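Local coordinates for protein TRAP dicarboxylate transporter, DctP subunit (Sulfurospirillum deleyianum, PDB 4OVS) that probably captures succinate or related dicarboxylates in the periplasm as the solute-binding subunit of a TRAP transporter, at residues A[143-155]-A[204-216]. Numbering follows the deposited sequence.
Sequences WDAGFKHLSSNKK and VDGAENPLSNFYT
His-149 to Ser-152 pair with Gly-206 to Asn-209 as antiparallel strands in the mixed sheet of this type II periplasmic-binding-protein fold. His-149 with Asn-209 and Ser-151 with Ala-207 are hydrogen-bonded pairs. Of the cross-strand backbone bonds, Ser-151 N to Ala-207 O is straightest (165° at the hydrogen). Asn-153 N bonds Asp-205 O at 2.8 Å.

Two salt bridges cross the contact. Lys-148 NZ meets Glu-208 OE2 at 3.0 Å, from above the carboxylate plane. The lysine chain bends at chi3 (-60°), and its CD and CE lie against the carboxylate. His-231 and Gln-179 hold the other oxygen, OE1. A methionine in place of Lys-148 would probably leave Glu-208 OE2 without this charged partner. Lys-154 NZ reaches Asp-205 OD1 at 2.9 Å.

Van der Waals contacts continue past the strand. Leu-211 CD2 touches the imidazole carbon His-149 CD2 at 3.4 Å. Pro-210, at the N-cap of helix 211-216, makes apolar contact with Ala-145. That helix carries Asn-213, whose ND2 bonds succinate.

One water, 2.9 Å from each of His-149 O, Ser-151 OG and Asn-209 OD1, bridges the strands. Ser-151 OG, also bonded to Gln-223, lies 3.6 Å from Phe-214 CE1, at the ring edge.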
ATOM      1  N   TRP A 143      -4.006   3.624   7.243  1.00 23.52           N
ATOM      2  CA  TRP A 143      -2.666   3.182   7.662  1.00 19.63           C
ATOM      3  C   TRP A 143      -1.610   3.551   6.621  1.00 20.82           C
ATOM      4  O   TRP A 143      -1.935   3.691   5.448  1.00 23.02           O
ATOM      5  CB  TRP A 143      -2.658   1.678   7.852  1.00 17.65           C
ATOM      6  CG  TRP A 143      -3.321   1.152   9.082  1.00 15.70           C
ATOM      7  CD1 TRP A 143      -4.147   1.826   9.928  1.00 22.61           C
ATOM      8  CD2 TRP A 143      -3.254  -0.187   9.570  1.00 16.63           C
ATOM      9  NE1 TRP A 143      -4.551   0.991  10.953  1.00 19.94           N
ATOM     10  CE2 TRP A 143      -4.012  -0.250  10.752  1.00 17.90           C
ATOM     11  CE3 TRP A 143      -2.574  -1.349   9.146  1.00 15.79           C
ATOM     12  CZ2 TRP A 143      -4.112  -1.413  11.526  1.00 16.59           C
ATOM     13  CZ3 TRP A 143      -2.665  -2.471   9.911  1.00 15.08           C
ATOM     14  CH2 TRP A 143      -3.418  -2.503  11.094  1.00 15.08           C
ATOM     15  N   ASP A 144      -0.333   3.682   7.057  1.00 20.99           N
ATOM     16  CA  ASP A 144       0.782   4.200   6.254  1.00 18.91           C
ATOM     17  C   ASP A 144       1.699   3.016   5.863  1.00 18.91           C
ATOM     18  O   ASP A 144       1.920   2.132   6.686  1.00 19.79           O
ATOM     19  CB  ASP A 144       1.638   5.121   7.142  1.00 20.08           C
ATOM     20  CG  ASP A 144       2.767   5.788   6.407  1.00 22.91           C
ATOM     21  OD1 ASP A 144       2.798   5.801   5.158  1.00 25.60           O
ATOM     22  OD2 ASP A 144       3.653   6.353   7.106  1.00 29.14           O
ATOM     23  N   ALA A 145       2.187   3.011   4.635  1.00 22.27           N
ATOM     24  CA  ALA A 145       3.324   2.170   4.274  1.00 20.79           C
ATOM     25  C   ALA A 145       4.509   3.068   4.055  1.00 21.86           C
ATOM     26  O   ALA A 145       5.364   3.123   4.896  1.00 22.89           O
ATOM     27  CB  ALA A 145       3.047   1.266   3.020  1.00 24.33           C
ATOM     28  N   GLY A 146       4.544   3.762   2.911  1.00 19.37           N
ATOM     29  CA  GLY A 146       5.548   4.745   2.654  1.00 17.46           C
ATOM     30  C   GLY A 146       5.574   5.126   1.191  1.00 17.15           C
ATOM     31  O   GLY A 146       4.804   4.619   0.382  1.00 18.50           O
ATOM     32  N   PHE A 147       6.485   6.028   0.856  1.00 22.19           N
ATOM     33  CA  PHE A 147       6.714   6.387  -0.520  1.00 25.73           C
ATOM     34  C   PHE A 147       7.425   5.252  -1.262  1.00 23.36           C
ATOM     35  O   PHE A 147       8.141   4.458  -0.666  1.00 20.49           O
ATOM     36  CB  PHE A 147       7.520   7.681  -0.591  1.00 21.28           C
ATOM     37  CG  PHE A 147       6.727   8.893  -0.231  1.00 26.12           C
ATOM     38  CD1 PHE A 147       5.986   9.572  -1.193  1.00 27.89           C
ATOM     39  CD2 PHE A 147       6.691   9.332   1.063  1.00 32.29           C
ATOM     40  CE1 PHE A 147       5.256  10.664  -0.862  1.00 30.08           C
ATOM     41  CE2 PHE A 147       5.955  10.425   1.394  1.00 33.37           C
ATOM     42  CZ  PHE A 147       5.239  11.099   0.424  1.00 30.19           C
ATOM     43  N   LYS A 148       7.212   5.212  -2.569  1.00 24.58           N
ATOM     44  CA  LYS A 148       7.570   4.081  -3.407  1.00 25.07           C
ATOM     45  C   LYS A 148       8.887   4.354  -4.141  1.00 29.13           C
ATOM     46  O   LYS A 148       9.202   5.511  -4.446  1.00 23.43           O
ATOM     47  CB  LYS A 148       6.472   3.826  -4.436  1.00 28.04           C
ATOM     48  CG  LYS A 148       5.154   3.328  -3.872  1.00 29.33           C
ATOM     49  CD  LYS A 148       4.186   2.952  -4.999  1.00 29.54           C
ATOM     50  CE  LYS A 148       3.902   4.162  -5.880  1.00 26.96           C
ATOM     51  NZ  LYS A 148       2.739   3.961  -6.775  1.00 31.58           N
ATOM     52  N   HIS A 149       9.618   3.281  -4.472  1.00 21.05           N
ATOM     53  CA  HIS A 149      10.937   3.399  -5.123  1.00 23.81           C
ATOM     54  C   HIS A 149      11.073   2.424  -6.263  1.00 21.49           C
ATOM     55  O   HIS A 149      10.598   1.301  -6.171  1.00 23.44           O
ATOM     56  CB  HIS A 149      12.030   3.098  -4.113  1.00 25.16           C
ATOM     57  CG  HIS A 149      11.919   3.911  -2.882  1.00 25.41           C
ATOM     58  ND1 HIS A 149      12.163   5.263  -2.874  1.00 24.80           N
ATOM     59  CD2 HIS A 149      11.525   3.587  -1.628  1.00 27.25           C
ATOM     60  CE1 HIS A 149      11.929   5.740  -1.665  1.00 21.30           C
ATOM     61  NE2 HIS A 149      11.555   4.743  -0.888  1.00 22.04           N
ATOM     62  N   LEU A 150      11.715   2.860  -7.338  1.00 21.64           N
ATOM     63  CA  LEU A 150      11.874   2.042  -8.499  1.00 26.38           C
ATOM     64  C   LEU A 150      13.108   1.131  -8.385  1.00 25.54           C
ATOM     65  O   LEU A 150      14.192   1.579  -7.981  1.00 28.24           O
ATOM     66  CB  LEU A 150      12.055   2.943  -9.725  1.00 28.77           C
ATOM     67  CG  LEU A 150      10.903   3.758 -10.270  1.00 29.41           C
ATOM     68  CD1 LEU A 150      11.397   4.642 -11.398  1.00 31.93           C
ATOM     69  CD2 LEU A 150       9.807   2.851 -10.754  1.00 30.40           C
ATOM     70  N   SER A 151      12.959  -0.128  -8.779  1.00 29.02           N
ATOM     71  CA  SER A 151      14.093  -1.041  -8.854  1.00 27.51           C
ATOM     72  C   SER A 151      14.035  -1.792 -10.151  1.00 29.48           C
ATOM     73  O   SER A 151      12.992  -1.850 -10.797  1.00 28.29           O
ATOM     74  CB  SER A 151      14.038  -2.055  -7.709  1.00 26.92           C
ATOM     75  OG  SER A 151      12.856  -2.821  -7.790  1.00 22.12           O
ATOM     76  N   SER A 152      15.148  -2.421 -10.517  1.00 27.14           N
ATOM     77  CA  SER A 152      15.215  -3.155 -11.763  1.00 28.50           C
ATOM     78  C   SER A 152      16.280  -4.223 -11.696  1.00 34.89           C
ATOM     79  O   SER A 152      17.183  -4.169 -10.843  1.00 34.88           O
ATOM     80  CB  SER A 152      15.562  -2.196 -12.903  1.00 32.53           C
ATOM     81  OG  SER A 152      15.734  -2.870 -14.136  1.00 38.76           O
ATOM     82  N   ASN A 153      16.161  -5.188 -12.609  1.00 34.06           N
ATOM     83  CA  ASN A 153      17.207  -6.178 -12.893  1.00 36.55           C
ATOM     84  C   ASN A 153      17.949  -5.883 -14.178  1.00 37.57           C
ATOM     85  O   ASN A 153      18.888  -6.576 -14.517  1.00 42.39           O
ATOM     86  CB  ASN A 153      16.603  -7.560 -13.097  1.00 39.25           C
ATOM     87  CG  ASN A 153      16.617  -8.381 -11.856  1.00 42.57           C
ATOM     88  OD1 ASN A 153      17.492  -8.230 -11.005  1.00 41.76           O
ATOM     89  ND2 ASN A 153      15.650  -9.274 -11.739  1.00 42.88           N
ATOM     90  N   LYS A 154      17.504  -4.887 -14.922  1.00 47.43           N
ATOM     91  CA  LYS A 154      18.078  -4.651 -16.245  1.00 53.03           C
ATOM     92  C   LYS A 154      19.226  -3.641 -16.189  1.00 51.40           C
ATOM     93  O   LYS A 154      20.332  -3.947 -16.612  1.00 52.51           O
ATOM     94  CB  LYS A 154      16.994  -4.206 -17.222  1.00 52.10           C
ATOM     95  CG  LYS A 154      16.829  -5.120 -18.432  1.00 56.81           C
ATOM     96  CD  LYS A 154      15.890  -4.482 -19.473  1.00 59.16           C
ATOM     97  CE  LYS A 154      15.537  -5.417 -20.640  1.00 66.85           C
ATOM     98  NZ  LYS A 154      15.034  -6.757 -20.187  1.00 71.12           N
ATOM     99  N   LYS A 155      18.975  -2.456 -15.639  1.00 48.30           N
ATOM    100  CA  LYS A 155      19.997  -1.416 -15.533  1.00 47.33           C
ATOM    101  C   LYS A 155      19.608  -0.327 -14.541  1.00 48.34           C
ATOM    102  O   LYS A 155      18.481  -0.321 -14.045  1.00 50.21           O
ATOM    103  CB  LYS A 155      20.227  -0.784 -16.899  1.00 50.98           C
ATOM    104  CG  LYS A 155      18.945  -0.471 -17.625  1.00 51.75           C
ATOM    105  CD  LYS A 155      19.217   0.253 -18.924  1.00 53.43           C
ATOM    106  CE  LYS A 155      17.963   0.370 -19.753  1.00 56.54           C
ATOM    107  NZ  LYS A 155      18.086   1.501 -20.712  1.00 62.47           N
ATOM    108  N   VAL A 204       9.115  -9.937 -15.308  1.00 35.86           N
ATOM    109  CA  VAL A 204       9.214  -8.474 -15.393  1.00 31.21           C
ATOM    110  C   VAL A 204      10.657  -8.053 -15.046  1.00 36.16           C
ATOM    111  O   VAL A 204      11.387  -8.817 -14.390  1.00 34.58           O
ATOM    112  CB  VAL A 204       8.232  -7.758 -14.472  1.00 33.84           C
ATOM    113  CG1 VAL A 204       6.789  -7.983 -14.908  1.00 34.38           C
ATOM    114  CG2 VAL A 204       8.424  -8.188 -13.038  1.00 30.58           C
ATOM    115  N   ASP A 205      11.069  -6.864 -15.495  1.00 32.46           N
ATOM    116  CA  ASP A 205      12.400  -6.346 -15.204  1.00 35.92           C
ATOM    117  C   ASP A 205      12.470  -5.667 -13.843  1.00 33.80           C
ATOM    118  O   ASP A 205      13.436  -5.834 -13.111  1.00 35.09           O
ATOM    119  CB  ASP A 205      12.835  -5.357 -16.283  1.00 37.78           C
ATOM    120  CG  ASP A 205      12.851  -5.971 -17.656  1.00 42.80           C
ATOM    121  OD1 ASP A 205      13.391  -7.101 -17.822  1.00 42.88           O
ATOM    122  OD2 ASP A 205      12.326  -5.317 -18.571  1.00 43.53           O
ATOM    123  N   GLY A 206      11.435  -4.897 -13.506  1.00 39.29           N
ATOM    124  CA  GLY A 206      11.429  -4.143 -12.265  1.00 38.18           C
ATOM    125  C   GLY A 206      10.066  -3.973 -11.598  1.00 33.59           C
ATOM    126  O   GLY A 206       9.087  -4.590 -11.988  1.00 31.50           O
ATOM    127  N   ALA A 207      10.037  -3.143 -10.559  1.00 29.06           N
ATOM    128  CA  ALA A 207       8.839  -2.887  -9.793  1.00 27.32           C
ATOM    129  C   ALA A 207       8.968  -1.551  -9.051  1.00 26.00           C
ATOM    130  O   ALA A 207      10.015  -0.900  -9.098  1.00 33.12           O
ATOM    131  CB  ALA A 207       8.592  -4.041  -8.804  1.00 28.49           C
ATOM    132  N   GLU A 208       7.905  -1.146  -8.361  1.00 25.82           N
ATOM    133  CA  GLU A 208       7.933   0.016  -7.479  1.00 25.66           C
ATOM    134  C   GLU A 208       7.400  -0.427  -6.124  1.00 27.70           C
ATOM    135  O   GLU A 208       6.362  -1.074  -6.053  1.00 25.01           O
ATOM    136  CB  GLU A 208       7.078   1.126  -8.051  1.00 27.24           C
ATOM    137  CG  GLU A 208       5.668   0.689  -8.462  1.00 26.07           C
ATOM    138  CD  GLU A 208       4.667   1.887  -8.655  1.00 30.35           C
ATOM    139  OE1 GLU A 208       5.095   3.034  -8.887  1.00 27.77           O
ATOM    140  OE2 GLU A 208       3.452   1.666  -8.557  1.00 27.44           O
ATOM    141  N   ASN A 209       8.136  -0.126  -5.061  1.00 21.36           N
ATOM    142  CA  ASN A 209       7.760  -0.547  -3.720  1.00 20.22           C
ATOM    143  C   ASN A 209       8.204   0.434  -2.663  1.00 23.46           C
ATOM    144  O   ASN A 209       9.197   1.130  -2.831  1.00 23.14           O
ATOM    145  CB  ASN A 209       8.390  -1.877  -3.351  1.00 23.42           C
ATOM    146  CG  ASN A 209       7.944  -3.002  -4.252  1.00 26.43           C
ATOM    147  OD1 ASN A 209       8.596  -3.295  -5.242  1.00 28.97           O
ATOM    148  ND2 ASN A 209       6.811  -3.578  -3.959  1.00 24.39           N
ATOM    149  N   PRO A 210       7.470   0.470  -1.547  1.00 21.33           N
ATOM    150  CA  PRO A 210       8.001   1.115  -0.372  1.00 20.16           C
ATOM    151  C   PRO A 210       9.116   0.226   0.196  1.00 19.73           C
ATOM    152  O   PRO A 210       9.140  -0.942  -0.127  1.00 20.09           O
ATOM    153  CB  PRO A 210       6.795   1.195   0.548  1.00 20.61           C
ATOM    154  CG  PRO A 210       5.918   0.116   0.111  1.00 23.47           C
ATOM    155  CD  PRO A 210       6.125  -0.080  -1.322  1.00 21.33           C
ATOM    156  N   LEU A 211      10.043   0.787   0.960  1.00 22.75           N
ATOM    157  CA  LEU A 211      11.221   0.040   1.445  1.00 22.53           C
ATOM    158  C   LEU A 211      10.806  -1.122   2.319  1.00 24.31           C
ATOM    159  O   LEU A 211      11.486  -2.158   2.370  1.00 21.25           O
ATOM    160  CB  LEU A 211      12.197   0.961   2.208  1.00 20.70           C
ATOM    161  CG  LEU A 211      12.881   2.019   1.358  1.00 21.09           C
ATOM    162  CD1 LEU A 211      13.974   2.737   2.168  1.00 25.99           C
ATOM    163  CD2 LEU A 211      13.479   1.392   0.098  1.00 23.59           C
ATOM    164  N   SER A 212       9.661  -0.971   2.972  1.00 21.28           N
ATOM    165  CA  SER A 212       9.127  -1.985   3.867  1.00 19.90           C
ATOM    166  C   SER A 212       8.901  -3.314   3.122  1.00 21.58           C
ATOM    167  O   SER A 212       9.407  -4.367   3.494  1.00 22.82           O
ATOM    168  CB  SER A 212       7.785  -1.455   4.435  1.00 22.96           C
ATOM    169  OG  SER A 212       6.819  -1.227   3.367  1.00 27.51           O
ATOM    170  N   ASN A 213       8.152  -3.261   2.037  1.00 20.97           N
ATOM    171  CA  ASN A 213       7.910  -4.453   1.233  1.00 22.85           C
ATOM    172  C   ASN A 213       9.157  -4.930   0.461  1.00 25.07           C
ATOM    173  O   ASN A 213       9.378  -6.131   0.308  1.00 22.29           O
ATOM    174  CB  ASN A 213       6.774  -4.199   0.262  1.00 20.31           C
ATOM    175  CG  ASN A 213       5.430  -4.119   0.947  1.00 21.93           C
ATOM    176  OD1 ASN A 213       5.234  -4.604   2.070  1.00 22.61           O
ATOM    177  ND2 ASN A 213       4.475  -3.539   0.257  1.00 18.39           N
ATOM    178  N   PHE A 214       9.956  -3.988  -0.013  1.00 23.33           N
ATOM    179  CA  PHE A 214      11.154  -4.294  -0.779  1.00 29.09           C
ATOM    180  C   PHE A 214      12.069  -5.242  -0.011  1.00 22.73           C
ATOM    181  O   PHE A 214      12.550  -6.202  -0.571  1.00 20.11           O
ATOM    182  CB  PHE A 214      11.892  -3.008  -1.148  1.00 26.82           C
ATOM    183  CG  PHE A 214      12.996  -3.190  -2.137  1.00 22.39           C
ATOM    184  CD1 PHE A 214      12.722  -3.412  -3.469  1.00 24.84           C
ATOM    185  CD2 PHE A 214      14.316  -3.092  -1.731  1.00 24.28           C
ATOM    186  CE1 PHE A 214      13.754  -3.589  -4.398  1.00 27.42           C
ATOM    187  CE2 PHE A 214      15.367  -3.274  -2.648  1.00 28.50           C
ATOM    188  CZ  PHE A 214      15.085  -3.510  -3.978  1.00 29.31           C
ATOM    189  N   TYR A 215      12.279  -5.011   1.277  1.00 18.02           N
ATOM    190  CA  TYR A 215      13.206  -5.859   2.032  1.00 26.91           C
ATOM    191  C   TYR A 215      12.557  -7.094   2.649  1.00 22.56           C
ATOM    192  O   TYR A 215      13.077  -8.185   2.549  1.00 24.20           O
ATOM    193  CB  TYR A 215      13.931  -5.036   3.108  1.00 22.50           C
ATOM    194  CG  TYR A 215      14.941  -5.800   3.914  1.00 19.95           C
ATOM    195  CD1 TYR A 215      16.237  -5.928   3.473  1.00 22.34           C
ATOM    196  CD2 TYR A 215      14.605  -6.377   5.112  1.00 23.54           C
ATOM    197  CE1 TYR A 215      17.195  -6.643   4.207  1.00 22.88           C
ATOM    198  CE2 TYR A 215      15.550  -7.091   5.862  1.00 20.59           C
ATOM    199  CZ  TYR A 215      16.835  -7.203   5.402  1.00 23.53           C
ATOM    200  OH  TYR A 215      17.763  -7.891   6.123  1.00 25.04           O
ATOM    201  N   THR A 216      11.417  -6.925   3.288  1.00 19.86           N
ATOM    202  CA  THR A 216      10.721  -8.018   3.953  1.00 18.26           C
ATOM    203  C   THR A 216      10.252  -9.122   3.022  1.00 17.63           C
ATOM    204  O   THR A 216      10.131 -10.255   3.470  1.00 21.92           O
ATOM    205  CB  THR A 216       9.523  -7.566   4.772  1.00 17.69           C
ATOM    206  OG1 THR A 216       8.549  -6.948   3.919  1.00 24.67           O
ATOM    207  CG2 THR A 216       9.991  -6.586   5.865  1.00 20.03           C
TER
HETATM  208  O   HOH W   1       9.631   3.723   1.542  1.00 22.73           O
HETATM  209  O   HOH W   2      10.826  -1.638  -6.070  1.00 22.59           O
HETATM  210  O   HOH W   3      13.727  -9.973 -13.441  1.00 33.94           O